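Local coordinates for A1 protein (Enterobacteria phage Qbeta, PDB 3RLK) that forms a minor component of the phage particle, being a coat protein extended past its stop codon by read-through, and is probably needed for infecting the bacterial host, at residues 74-79 / 155-160; 81-86 / 187-192; 94-99 / 182-187; 101-106 / 172-177. All coordinates share one frame; numbering follows the deposited sequence.

Contact 1: 74-79 / 155-160; sequences TKWRDW and VIVGFW
Trp76 brings the six-membered end of its indole to Val155 and Val157, two residues of the middle strand in the three-stranded antiparallel sheet of this beta-rich read-through domain. The tight part sits at one corner of the ring, where Trp76 CZ3 comes to 3.8 Å from Val155 CG1 and CE3 lies just a little farther from the same methyl. Beside it the fit slackens: Val157 CG2 stays 4.2 Å from Trp76 CH2. The two valines turn different branches to the ring. Val155 uses CG1, placed opposite its own backbone N (chi1 -178°), whereas Val157 uses CG2, which lies opposite the carbonyl carbon, and its side chain runs at about a right angle to that of Trp76. Both methyls meet the indole obliquely. This side of the contact is buried and wholly apolar; the loop side is looser, Trp76 itself being partly exposed. The indole is nevertheless tied at its polar corner, since Trp76 NE1 hydrogen-bonds to Arg89 O. On the other side of the indole, by CE3, Asp98 of strand 96-98 holds the loop with both carboxylate oxygens, OD1 taking the backbone N of Arg77 and OD2 that of Asp78.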
loop_
_atom_site.group_PDB
_atom_site.type_symbol
_atom_site.label_atom_id
_atom_site.label_comp_id
_atom_site.label_asym_id
_atom_site.label_seq_id
_atom_site.Cartn_x
_atom_site.Cartn_y
_atom_site.Cartn_z
ATOM N N THR A 74 -18.200 6.353 -0.192
ATOM C CA THR A 74 -17.417 7.570 -0.307
ATOM C C THR A 74 -16.407 7.500 -1.491
ATOM O O THR A 74 -16.159 6.410 -2.048
ATOM C CB THR A 74 -16.737 7.882 1.023
ATOM O OG1 THR A 74 -15.672 6.948 1.240
ATOM C CG2 THR A 74 -17.735 7.827 2.199
ATOM N N LYS A 75 -15.843 8.639 -1.888
ATOM C CA LYS A 75 -14.986 8.603 -3.059
ATOM C C LYS A 75 -13.538 8.126 -2.756
ATOM O O LYS A 75 -12.967 8.524 -1.769
ATOM C CB LYS A 75 -15.075 9.904 -3.851
ATOM C CG LYS A 75 -14.465 11.114 -3.323
ATOM C CD LYS A 75 -14.695 12.163 -4.456
ATOM C CE LYS A 75 -14.074 13.561 -4.226
ATOM N NZ LYS A 75 -14.862 14.577 -5.002
ATOM N N TRP A 76 -12.959 7.297 -3.629
ATOM C CA TRP A 76 -11.535 7.012 -3.533
ATOM C C TRP A 76 -10.781 8.275 -3.957
ATOM O O TRP A 76 -11.299 9.041 -4.813
ATOM C CB TRP A 76 -11.162 5.908 -4.545
ATOM C CG TRP A 76 -11.827 4.655 -4.237
ATOM C CD1 TRP A 76 -12.921 4.092 -4.912
ATOM C CD2 TRP A 76 -11.452 3.739 -3.232
ATOM N NE1 TRP A 76 -13.250 2.905 -4.324
ATOM C CE2 TRP A 76 -12.384 2.656 -3.281
ATOM C CE3 TRP A 76 -10.445 3.730 -2.258
ATOM C CZ2 TRP A 76 -12.293 1.556 -2.430
ATOM C CZ3 TRP A 76 -10.361 2.636 -1.380
ATOM C CH2 TRP A 76 -11.287 1.566 -1.465
ATOM N N ARG A 77 -9.566 8.482 -3.404
ATOM C CA ARG A 77 -8.669 9.558 -3.853
ATOM C C ARG A 77 -8.326 9.368 -5.344
ATOM O O ARG A 77 -8.249 10.338 -6.053
ATOM C CB ARG A 77 -7.369 9.624 -2.994
ATOM C CG ARG A 77 -7.520 10.305 -1.659
ATOM C CD ARG A 77 -7.567 11.816 -1.801
ATOM N NE ARG A 77 -7.466 12.402 -0.471
ATOM C CZ ARG A 77 -8.521 12.639 0.299
ATOM N NH1 ARG A 77 -9.733 12.334 -0.173
ATOM N NH2 ARG A 77 -8.388 13.175 1.520
ATOM N N ASP A 78 -8.071 8.114 -5.770
ATOM C CA ASP A 78 -7.769 7.769 -7.174
ATOM C C ASP A 78 -6.625 8.661 -7.662
ATOM O O ASP A 78 -6.720 9.281 -8.683
ATOM C CB ASP A 78 -9.073 7.863 -8.045
ATOM C CG ASP A 78 -8.875 7.270 -9.462
ATOM O OD1 ASP A 78 -7.940 6.438 -9.691
ATOM O OD2 ASP A 78 -9.608 7.659 -10.365
ATOM N N TRP A 79 -5.532 8.685 -6.881
ATOM C CA TRP A 79 -4.410 9.601 -7.063
ATOM C C TRP A 79 -3.847 9.563 -8.484
ATOM O O TRP A 79 -3.554 10.627 -9.080
ATOM C CB TRP A 79 -3.310 9.176 -6.073
ATOM C CG TRP A 79 -3.658 9.162 -4.578
ATOM C CD1 TRP A 79 -4.075 8.080 -3.800
ATOM C CD2 TRP A 79 -3.654 10.291 -3.710
ATOM N NE1 TRP A 79 -4.250 8.472 -2.494
ATOM C CE2 TRP A 79 -4.010 9.827 -2.405
ATOM C CE3 TRP A 79 -3.345 11.670 -3.894
ATOM C CZ2 TRP A 79 -4.089 10.701 -1.272
ATOM C CZ3 TRP A 79 -3.405 12.542 -2.776
ATOM C CH2 TRP A 79 -3.749 12.035 -1.461
ATOM N N VAL A 155 -6.066 -1.698 -5.542
ATOM C CA VAL A 155 -5.990 -0.582 -4.615
ATOM C C VAL A 155 -5.264 -1.001 -3.311
ATOM O O VAL A 155 -5.514 -2.088 -2.723
ATOM C CB VAL A 155 -7.446 -0.140 -4.282
ATOM C CG1 VAL A 155 -7.499 1.054 -3.351
ATOM C CG2 VAL A 155 -8.166 0.170 -5.548
ATOM N N ILE A 156 -4.359 -0.118 -2.891
ATOM C CA ILE A 156 -3.723 -0.272 -1.595
ATOM C C ILE A 156 -4.566 0.622 -0.663
ATOM O O ILE A 156 -4.634 1.881 -0.855
ATOM C CB ILE A 156 -2.259 0.230 -1.610
ATOM C CG1 ILE A 156 -1.429 -0.482 -2.710
ATOM C CG2 ILE A 156 -1.598 -0.003 -0.218
ATOM C CD1 ILE A 156 -0.192 0.257 -3.156
ATOM N N VAL A 157 -5.092 -0.029 0.369
ATOM C CA VAL A 157 -5.979 0.632 1.332
ATOM C C VAL A 157 -5.247 0.837 2.643
ATOM O O VAL A 157 -4.840 -0.098 3.304
ATOM C CB VAL A 157 -7.308 -0.165 1.597
ATOM C CG1 VAL A 157 -8.233 0.683 2.490
ATOM C CG2 VAL A 157 -8.064 -0.452 0.281
ATOM N N GLY A 158 -5.111 2.090 3.028
ATOM C CA GLY A 158 -4.611 2.396 4.363
ATOM C C GLY A 158 -5.681 2.971 5.296
ATOM O O GLY A 158 -6.854 3.026 4.948
ATOM N N PHE A 159 -5.284 3.280 6.526
ATOM C CA PHE A 159 -6.226 3.842 7.453
ATOM C C PHE A 159 -5.529 4.960 8.195
ATOM O O PHE A 159 -4.465 4.773 8.778
ATOM C CB PHE A 159 -6.843 2.800 8.383
ATOM C CG PHE A 159 -7.844 3.383 9.381
ATOM C CD1 PHE A 159 -9.220 3.314 9.159
ATOM C CD2 PHE A 159 -7.359 3.974 10.577
ATOM C CE1 PHE A 159 -10.104 3.911 10.056
ATOM C CE2 PHE A 159 -8.241 4.594 11.496
ATOM C CZ PHE A 159 -9.590 4.536 11.254
ATOM N N TRP A 160 -6.126 6.159 8.113
ATOM C CA TRP A 160 -5.504 7.384 8.629
ATOM C C TRP A 160 -5.709 7.451 10.139
ATOM O O TRP A 160 -6.900 7.525 10.662
ATOM C CB TRP A 160 -6.148 8.626 7.964
ATOM C CG TRP A 160 -5.411 9.823 8.298
ATOM C CD1 TRP A 160 -5.701 10.728 9.282
ATOM C CD2 TRP A 160 -4.233 10.291 7.656
ATOM N NE1 TRP A 160 -4.770 11.731 9.278
ATOM C CE2 TRP A 160 -3.832 11.465 8.322
ATOM C CE3 TRP A 160 -3.425 9.786 6.614
ATOM C CZ2 TRP A 160 -2.723 12.178 7.946
ATOM C CZ3 TRP A 160 -2.312 10.512 6.223
ATOM C CH2 TRP A 160 -1.947 11.677 6.934
#

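Contact 2: 81-86 / 187-192; sequences SRLSYT and IVVPRA
Tyr85 OH is gripped twice: it hydrogen-bonds with Asp153 OD1, and a water donates to it at 2.8 Å. That water also accepts from Arg191 NH1, 2.9 Å away and in the guanidinium plane, so it joins the loop around a type I beta turn, Ser81 to Ser84, to the C-terminal tail that follows strand 183-188. A second water makes a similar link, lying 3.1 Å from Thr86 OG1 and donating to Ala192 O. Below these exposed bridges the contact turns apolar and buried. Leu83 CD2 packs 3.6 Å from Val189 CG1, the branch of the valine that stands between its backbone N and carbonyl carbon (chi1 60°), and both side chains also rest on Val155 of the central strand. Thr86 CG2 and Arg191 CG only brush one another, while the same threonine methyl lies over one face of the Tyr85 ring. The turn is closed by Ser81 O, which takes Ser84 OG at 2.8 Å and Ser84 N at 3.3 Å from the same face of its carbonyl plane.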
loop_
_atom_site.group_PDB
_atom_site.type_symbol
_atom_site.label_atom_id
_atom_site.label_comp_id
_atom_site.label_asym_id
_atom_site.label_seq_id
_atom_site.Cartn_x
_atom_site.Cartn_y
_atom_site.Cartn_z
ATOM N N SER A 81 -5.401 8.156 -11.201
ATOM C CA SER A 81 -6.509 7.991 -12.167
ATOM C C SER A 81 -6.760 6.573 -12.684
ATOM O O SER A 81 -7.445 6.379 -13.690
ATOM C CB SER A 81 -6.289 8.931 -13.335
ATOM O OG SER A 81 -6.519 10.259 -12.902
ATOM N N ARG A 82 -6.244 5.564 -12.002
ATOM C CA ARG A 82 -6.434 4.190 -12.506
ATOM C C ARG A 82 -7.875 3.682 -12.421
ATOM O O ARG A 82 -8.247 2.654 -13.050
ATOM C CB ARG A 82 -5.473 3.254 -11.778
ATOM C CG ARG A 82 -4.007 3.558 -12.097
ATOM C CD ARG A 82 -3.053 2.467 -11.517
ATOM N NE ARG A 82 -3.147 2.409 -10.029
ATOM C CZ ARG A 82 -3.854 1.529 -9.307
ATOM N NH1 ARG A 82 -4.544 0.504 -9.867
ATOM N NH2 ARG A 82 -3.863 1.688 -7.951
ATOM N N LEU A 83 -8.669 4.364 -11.578
ATOM C CA LEU A 83 -10.062 3.976 -11.336
ATOM C C LEU A 83 -11.032 4.899 -12.019
ATOM O O LEU A 83 -12.237 4.769 -11.843
ATOM C CB LEU A 83 -10.359 3.965 -9.829
ATOM C CG LEU A 83 -9.406 3.074 -9.026
ATOM C CD1 LEU A 83 -9.689 3.243 -7.590
ATOM C CD2 LEU A 83 -9.620 1.600 -9.441
ATOM N N SER A 84 -10.524 5.851 -12.793
ATOM C CA SER A 84 -11.425 6.853 -13.359
ATOM C C SER A 84 -12.209 6.419 -14.598
ATOM O O SER A 84 -13.072 7.142 -15.038
ATOM C CB SER A 84 -10.642 8.145 -13.676
ATOM O OG SER A 84 -9.608 7.901 -14.634
ATOM N N TYR A 85 -11.897 5.252 -15.150
ATOM C CA TYR A 85 -12.364 4.879 -16.475
ATOM C C TYR A 85 -13.756 4.214 -16.455
ATOM O O TYR A 85 -14.379 4.004 -17.485
ATOM C CB TYR A 85 -11.279 3.982 -17.161
ATOM C CG TYR A 85 -11.175 2.567 -16.577
ATOM C CD1 TYR A 85 -10.412 2.308 -15.398
ATOM C CD2 TYR A 85 -11.848 1.527 -17.159
ATOM C CE1 TYR A 85 -10.359 1.027 -14.870
ATOM C CE2 TYR A 85 -11.745 0.176 -16.657
ATOM C CZ TYR A 85 -11.005 -0.036 -15.520
ATOM O OH TYR A 85 -10.945 -1.327 -15.004
ATOM N N THR A 86 -14.227 3.851 -15.268
ATOM C CA THR A 86 -15.518 3.155 -15.103
ATOM C C THR A 86 -16.010 3.327 -13.680
ATOM O O THR A 86 -15.291 3.922 -12.837
ATOM C CB THR A 86 -15.386 1.652 -15.518
ATOM O OG1 THR A 86 -16.665 1.069 -15.761
ATOM C CG2 THR A 86 -14.565 0.791 -14.515
ATOM N N ILE A 187 -6.447 -4.652 -2.353
ATOM C CA ILE A 187 -7.661 -5.276 -2.897
ATOM C C ILE A 187 -7.748 -5.090 -4.402
ATOM O O ILE A 187 -7.053 -4.223 -4.967
ATOM C CB ILE A 187 -9.007 -4.706 -2.228
ATOM C CG1 ILE A 187 -9.117 -3.211 -2.568
ATOM C CG2 ILE A 187 -8.914 -4.814 -0.693
ATOM C CD1 ILE A 187 -10.476 -2.559 -2.096
ATOM N N VAL A 188 -8.651 -5.869 -5.003
ATOM C CA VAL A 188 -9.207 -5.530 -6.313
ATOM C C VAL A 188 -10.605 -4.860 -6.103
ATOM O O VAL A 188 -11.534 -5.481 -5.589
ATOM C CB VAL A 188 -9.244 -6.747 -7.270
ATOM C CG1 VAL A 188 -9.994 -6.356 -8.561
ATOM C CG2 VAL A 188 -7.786 -7.217 -7.696
ATOM N N VAL A 189 -10.725 -3.555 -6.393
ATOM C CA VAL A 189 -12.026 -2.900 -6.127
ATOM C C VAL A 189 -13.095 -3.395 -7.125
ATOM O O VAL A 189 -12.904 -3.300 -8.344
ATOM C CB VAL A 189 -11.913 -1.367 -6.068
ATOM C CG1 VAL A 189 -11.390 -0.804 -7.384
ATOM C CG2 VAL A 189 -13.245 -0.710 -5.653
ATOM N N PRO A 190 -14.223 -3.917 -6.624
ATOM C CA PRO A 190 -15.325 -4.353 -7.560
ATOM C C PRO A 190 -15.911 -3.232 -8.392
ATOM O O PRO A 190 -16.087 -2.102 -7.919
ATOM C CB PRO A 190 -16.431 -4.856 -6.637
ATOM C CG PRO A 190 -15.714 -5.096 -5.299
ATOM C CD PRO A 190 -14.638 -4.024 -5.219
ATOM N N ARG A 191 -16.231 -3.567 -9.639
ATOM C CA ARG A 191 -17.068 -2.672 -10.457
ATOM C C ARG A 191 -18.442 -2.467 -9.894
ATOM O O ARG A 191 -18.966 -3.338 -9.225
ATOM C CB ARG A 191 -17.212 -3.225 -11.857
ATOM C CG ARG A 191 -15.926 -3.011 -12.624
ATOM C CD ARG A 191 -15.849 -3.887 -13.905
ATOM N NE ARG A 191 -15.761 -5.322 -13.623
ATOM C CZ ARG A 191 -14.673 -6.051 -13.933
ATOM N NH1 ARG A 191 -13.659 -5.473 -14.540
ATOM N NH2 ARG A 191 -14.640 -7.335 -13.676
ATOM N N ALA A 192 -19.053 -1.329 -10.219
ATOM C CA ALA A 192 -20.430 -1.123 -9.790
ATOM C C ALA A 192 -21.225 -0.461 -10.915
ATOM O O ALA A 192 -20.884 -0.560 -12.121
ATOM C CB ALA A 192 -20.476 -0.306 -8.501
ATOM O OXT ALA A 192 -22.241 0.191 -10.658
HETATM O O HOH W 1 -13.325 -2.744 -15.370
HETATM O O HOH W 2 -18.576 -0.477 -13.882
#

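Contact 3: 94-99 / 182-187; sequences NGYIDL and PIQAVI
The Tyr96 ring meets Gln184 at its edge: Gln184 CG lies near the ring plane, 3.8 Å from Tyr96 CE1. The two side chains run at about a right angle, and the ring and amide planes are 58° apart. With CG opposite its carbonyl carbon (chi1 -54°), Gln184 brings that methylene to the ring edge. Phe159 packs edge-to-face with the same tyrosine, and Val157 touches it, which makes this a largely apolar corner. A separate touch lies farther along the strands, where Leu99 CD1 comes to 3.8 Å from Ile183 CG1. That Ile183 branch stands opposite the carbonyl carbon and beside the backbone N (chi1 -57°). Outside this pair, Ile156 touches both Leu99 and Ile183, while Ile133 and Leu135 of another sheet lie against the isoleucine. No backbone bond joins the two segments, and CA atoms stay 8.4 Å apart even at Leu99 and Ile183, because strand 154-159 runs between them and bonds to both. Side chains thus reach across the middle strand of a three-stranded antiparallel sheet from its two outer strands, 96-98 and 183-188, and on the latter Gln184 and Ala185 both face Val157, forming a classic beta bulge.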
loop_
_atom_site.group_PDB
_atom_site.type_symbol
_atom_site.label_atom_id
_atom_site.label_comp_id
_atom_site.label_asym_id
_atom_site.label_seq_id
_atom_site.Cartn_x
_atom_site.Cartn_y
_atom_site.Cartn_z
ATOM N N ASN A 94 -14.459 6.998 6.376
ATOM C CA ASN A 94 -14.260 7.180 7.824
ATOM C C ASN A 94 -12.869 6.716 8.338
ATOM O O ASN A 94 -12.742 5.965 9.346
ATOM C CB ASN A 94 -15.383 6.532 8.638
ATOM C CG ASN A 94 -15.590 7.220 10.030
ATOM O OD1 ASN A 94 -15.864 8.436 10.127
ATOM N ND2 ASN A 94 -15.498 6.438 11.083
ATOM N N GLY A 95 -11.848 7.137 7.620
ATOM C CA GLY A 95 -10.488 6.871 8.039
ATOM C C GLY A 95 -9.794 5.959 7.034
ATOM O O GLY A 95 -8.584 6.094 6.870
ATOM N N TYR A 96 -10.560 5.089 6.358
ATOM C CA TYR A 96 -9.991 4.214 5.260
ATOM C C TYR A 96 -9.809 5.085 4.038
ATOM O O TYR A 96 -10.635 5.965 3.798
ATOM C CB TYR A 96 -10.929 3.102 4.852
ATOM C CG TYR A 96 -10.920 1.973 5.801
ATOM C CD1 TYR A 96 -9.754 1.166 5.920
ATOM C CD2 TYR A 96 -11.995 1.740 6.645
ATOM C CE1 TYR A 96 -9.715 0.092 6.845
ATOM C CE2 TYR A 96 -11.975 0.645 7.544
ATOM C CZ TYR A 96 -10.837 -0.139 7.656
ATOM O OH TYR A 96 -10.806 -1.184 8.567
ATOM N N ILE A 97 -8.742 4.848 3.292
ATOM C CA ILE A 97 -8.404 5.664 2.132
ATOM C C ILE A 97 -7.435 4.853 1.241
ATOM O O ILE A 97 -6.682 4.044 1.732
ATOM C CB ILE A 97 -7.818 7.056 2.519
ATOM C CG1 ILE A 97 -8.019 8.069 1.357
ATOM C CG2 ILE A 97 -6.366 6.990 2.921
ATOM C CD1 ILE A 97 -9.549 8.200 0.812
ATOM N N ASP A 98 -7.446 5.107 -0.057
ATOM C CA ASP A 98 -6.459 4.474 -0.968
ATOM C C ASP A 98 -5.126 5.254 -0.987
ATOM O O ASP A 98 -5.138 6.476 -0.887
ATOM C CB ASP A 98 -6.984 4.370 -2.424
ATOM C CG ASP A 98 -7.495 5.702 -2.972
ATOM O OD1 ASP A 98 -8.191 6.448 -2.242
ATOM O OD2 ASP A 98 -7.281 5.987 -4.173
ATOM N N LEU A 99 -4.012 4.541 -1.174
ATOM C CA LEU A 99 -2.709 5.166 -1.366
ATOM C C LEU A 99 -2.367 5.255 -2.866
ATOM O O LEU A 99 -3.032 4.630 -3.699
ATOM C CB LEU A 99 -1.642 4.324 -0.641
ATOM C CG LEU A 99 -1.925 3.875 0.804
ATOM C CD1 LEU A 99 -0.593 3.373 1.286
ATOM C CD2 LEU A 99 -2.381 5.015 1.736
ATOM N N PRO A 182 -1.104 3.419 8.164
ATOM C CA PRO A 182 -0.586 2.096 7.834
ATOM C C PRO A 182 -1.480 1.365 6.830
ATOM O O PRO A 182 -2.714 1.585 6.785
ATOM C CB PRO A 182 -0.551 1.378 9.189
ATOM C CG PRO A 182 -1.570 2.142 10.059
ATOM C CD PRO A 182 -1.317 3.567 9.617
ATOM N N ILE A 183 -0.827 0.542 5.996
ATOM C CA ILE A 183 -1.593 -0.255 5.014
ATOM C C ILE A 183 -2.370 -1.308 5.748
ATOM O O ILE A 183 -1.816 -2.005 6.622
ATOM C CB ILE A 183 -0.629 -0.884 3.938
ATOM C CG1 ILE A 183 0.160 0.258 3.258
ATOM C CG2 ILE A 183 -1.399 -1.928 3.000
ATOM C CD1 ILE A 183 1.405 -0.163 2.444
ATOM N N GLN A 184 -3.624 -1.482 5.365
ATOM C CA GLN A 184 -4.520 -2.484 6.000
ATOM C C GLN A 184 -4.712 -3.638 5.064
ATOM O O GLN A 184 -4.920 -4.775 5.516
ATOM C CB GLN A 184 -5.886 -1.864 6.217
ATOM C CG GLN A 184 -5.929 -0.518 6.997
ATOM C CD GLN A 184 -5.368 -0.699 8.386
ATOM O OE1 GLN A 184 -4.288 -0.189 8.697
ATOM N NE2 GLN A 184 -6.003 -1.559 9.161
ATOM N N ALA A 185 -4.747 -3.363 3.757
ATOM C CA ALA A 185 -4.967 -4.438 2.768
ATOM C C ALA A 185 -4.703 -3.967 1.344
ATOM O O ALA A 185 -4.638 -2.757 1.079
ATOM C CB ALA A 185 -6.385 -5.021 2.879
ATOM N N VAL A 186 -4.519 -4.929 0.424
ATOM C CA VAL A 186 -4.433 -4.610 -1.012
ATOM C C VAL A 186 -5.621 -5.360 -1.569
ATOM O O VAL A 186 -5.825 -6.601 -1.284
ATOM C CB VAL A 186 -3.105 -5.152 -1.714
ATOM C CG1 VAL A 186 -3.241 -5.028 -3.260
ATOM C CG2 VAL A 186 -1.873 -4.385 -1.281
ATOM N N ILE A 187 -6.447 -4.652 -2.353
ATOM C CA ILE A 187 -7.661 -5.276 -2.897
ATOM C C ILE A 187 -7.748 -5.090 -4.402
ATOM O O ILE A 187 -7.053 -4.223 -4.967
ATOM C CB ILE A 187 -9.007 -4.706 -2.228
ATOM C CG1 ILE A 187 -9.117 -3.211 -2.568
ATOM C CG2 ILE A 187 -8.914 -4.814 -0.693
ATOM C CD1 ILE A 187 -10.476 -2.559 -2.096
#

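Contact 4: 101-106 / 172-177; sequences ATYLAT and DFTKFD
Tyr103 CD2 touches Phe173 CD2 at 3.6 Å, an oblique aromatic pair with centroids 5.8 Å apart and planes at 76°. The phenylalanine offers its edge, and the methyl Leu104 CD2 comes to that same edge, 3.9 Å from Phe173 CE2, so one ring wedges against two consecutive residues of the short helix 101-104. At the far end of the tyrosine, Thr174 CG2 packs 3.6 Å from Tyr103 OH. Each aromatic side chain leaves its backbone with CG opposite the N (chi1 -168° for Tyr103, -175° for Phe173), extending it toward the other segment. Phe173 and Thr174 belong to a 3-10 turn that begins with an Asx turn: Asp172 OD1 receives Thr174 N at 2.9 Å and Thr174 OG1 at 2.7 Å, both from the same face of the carboxylate. The other oxygen, Asp172 OD2, forms a salt bridge with Lys175 NZ at 3.1 Å. Behind Phe173, Trp79 and Phe176 add further aromatic packing. On the helix side, Thr106 OG1 lies over the centre of one face of the Tyr103 ring; it donates to Tyr103 O in the carbonyl plane, joining Thr106 N on that acceptor, and N-caps the next helix at Ala109 N.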
loop_
_atom_site.group_PDB
_atom_site.type_symbol
_atom_site.label_atom_id
_atom_site.label_comp_id
_atom_site.label_asym_id
_atom_site.label_seq_id
_atom_site.Cartn_x
_atom_site.Cartn_y
_atom_site.Cartn_z
ATOM N N ALA A 101 -0.453 4.102 -5.575
ATOM C CA ALA A 101 0.481 2.986 -6.000
ATOM C C ALA A 101 1.547 3.419 -7.053
ATOM O O ALA A 101 2.661 2.825 -7.081
ATOM C CB ALA A 101 -0.364 1.772 -6.563
ATOM N N THR A 102 1.224 4.419 -7.861
ATOM C CA THR A 102 2.138 4.994 -8.900
ATOM C C THR A 102 3.262 5.761 -8.215
ATOM O O THR A 102 4.438 5.422 -8.381
ATOM C CB THR A 102 1.383 5.847 -9.958
ATOM O OG1 THR A 102 0.536 4.991 -10.760
ATOM C CG2 THR A 102 2.368 6.628 -10.824
ATOM N N TYR A 103 2.927 6.726 -7.373
ATOM C CA TYR A 103 3.939 7.370 -6.560
ATOM C C TYR A 103 4.824 6.382 -5.817
ATOM O O TYR A 103 6.022 6.591 -5.751
ATOM C CB TYR A 103 3.305 8.258 -5.483
ATOM C CG TYR A 103 4.320 9.140 -4.844
ATOM C CD1 TYR A 103 4.752 10.288 -5.490
ATOM C CD2 TYR A 103 4.863 8.829 -3.609
ATOM C CE1 TYR A 103 5.706 11.112 -4.932
ATOM C CE2 TYR A 103 5.821 9.639 -3.022
ATOM C CZ TYR A 103 6.190 10.818 -3.682
ATOM O OH TYR A 103 7.129 11.592 -3.123
ATOM N N LEU A 104 4.237 5.359 -5.195
ATOM C CA LEU A 104 5.046 4.486 -4.326
ATOM C C LEU A 104 6.113 3.748 -5.165
ATOM O O LEU A 104 7.067 3.180 -4.588
ATOM C CB LEU A 104 4.173 3.469 -3.587
ATOM C CG LEU A 104 3.325 4.069 -2.426
ATOM C CD1 LEU A 104 2.218 3.156 -1.986
ATOM C CD2 LEU A 104 4.191 4.450 -1.197
ATOM N N ALA A 105 5.905 3.641 -6.479
ATOM C CA ALA A 105 6.934 2.970 -7.332
ATOM C C ALA A 105 8.068 3.926 -7.813
ATOM O O ALA A 105 9.004 3.528 -8.522
ATOM C CB ALA A 105 6.270 2.199 -8.517
ATOM N N THR A 106 7.963 5.195 -7.447
ATOM C CA THR A 106 8.923 6.190 -7.922
ATOM C C THR A 106 10.236 6.157 -7.146
ATOM O O THR A 106 10.323 5.665 -6.008
ATOM C CB THR A 106 8.362 7.656 -7.865
ATOM O OG1 THR A 106 8.240 8.067 -6.510
ATOM C CG2 THR A 106 7.025 7.742 -8.642
ATOM N N ASP A 172 -2.531 15.534 -0.368
ATOM C CA ASP A 172 -1.172 15.493 -0.898
ATOM C C ASP A 172 -0.528 14.195 -0.372
ATOM O O ASP A 172 -0.282 14.061 0.825
ATOM C CB ASP A 172 -0.385 16.754 -0.492
ATOM C CG ASP A 172 1.125 16.632 -0.780
ATOM O OD1 ASP A 172 1.574 15.618 -1.379
ATOM O OD2 ASP A 172 1.861 17.619 -0.508
ATOM N N PHE A 173 -0.289 13.253 -1.288
ATOM C CA PHE A 173 0.142 11.908 -0.891
ATOM C C PHE A 173 1.530 11.914 -0.231
ATOM O O PHE A 173 1.874 11.033 0.552
ATOM C CB PHE A 173 0.059 10.890 -2.057
ATOM C CG PHE A 173 0.379 9.503 -1.611
ATOM C CD1 PHE A 173 -0.466 8.837 -0.743
ATOM C CD2 PHE A 173 1.614 8.907 -1.985
ATOM C CE1 PHE A 173 -0.159 7.575 -0.259
ATOM C CE2 PHE A 173 1.950 7.649 -1.479
ATOM C CZ PHE A 173 1.095 6.992 -0.608
ATOM N N THR A 174 2.314 12.940 -0.512
ATOM C CA THR A 174 3.632 13.009 0.102
ATOM C C THR A 174 3.530 13.328 1.588
ATOM O O THR A 174 4.532 13.207 2.304
ATOM C CB THR A 174 4.542 14.038 -0.612
ATOM O OG1 THR A 174 4.065 15.338 -0.268
ATOM C CG2 THR A 174 4.521 13.866 -2.119
ATOM N N LYS A 175 2.334 13.714 2.083
ATOM C CA LYS A 175 2.118 13.868 3.517
ATOM C C LYS A 175 1.857 12.538 4.221
ATOM O O LYS A 175 1.795 12.501 5.420
ATOM C CB LYS A 175 0.991 14.887 3.815
ATOM C CG LYS A 175 1.380 16.276 3.175
ATOM C CD LYS A 175 0.700 17.460 3.958
ATOM C CE LYS A 175 1.396 18.769 3.622
ATOM N NZ LYS A 175 1.094 18.972 2.170
ATOM N N PHE A 176 1.700 11.444 3.477
ATOM C CA PHE A 176 1.419 10.123 4.091
ATOM C C PHE A 176 2.702 9.359 4.456
ATOM O O PHE A 176 3.731 9.528 3.786
ATOM C CB PHE A 176 0.695 9.244 3.023
ATOM C CG PHE A 176 -0.756 9.559 2.822
ATOM C CD1 PHE A 176 -1.736 8.560 2.987
ATOM C CD2 PHE A 176 -1.155 10.843 2.471
ATOM C CE1 PHE A 176 -3.110 8.856 2.780
ATOM C CE2 PHE A 176 -2.533 11.170 2.248
ATOM C CZ PHE A 176 -3.498 10.177 2.355
ATOM N N ASP A 177 2.630 8.541 5.502
ATOM C CA ASP A 177 3.715 7.637 5.894
ATOM C C ASP A 177 3.148 6.460 6.626
ATOM O O ASP A 177 2.015 6.515 7.022
ATOM C CB ASP A 177 4.839 8.387 6.606
ATOM C CG ASP A 177 4.507 8.794 8.055
ATOM O OD1 ASP A 177 3.844 8.079 8.820
ATOM O OD2 ASP A 177 4.963 9.880 8.416
#

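All four contacts touch strand 154-159: contact 1 lies on it, and the others meet it through Val155 or Ile156. Contacts 1 and 3 are closest, their centres 6 Å apart, and are tied by a probable hydrogen bond of 2.7 Å from Trp79 NE1 to Asp98 O. Contact 2 lies 11 Å from contact 1: Asp78 OD1 takes Leu83 N at 2.9 Å, and Val155 O meets Ile187 N at 2.8 Å in the sheet. Strand 183-188 serves contact 3 and runs on through Ile187 into contact 2. Contact 4 is centred 12 Å from contact 1 and 19 Å from contact 2; Leu99 CB packs 3.6 Å from Phe173 CE1, bringing 172-177 against 94-99, and helix 101-104 joins through Ala101 on Ile156.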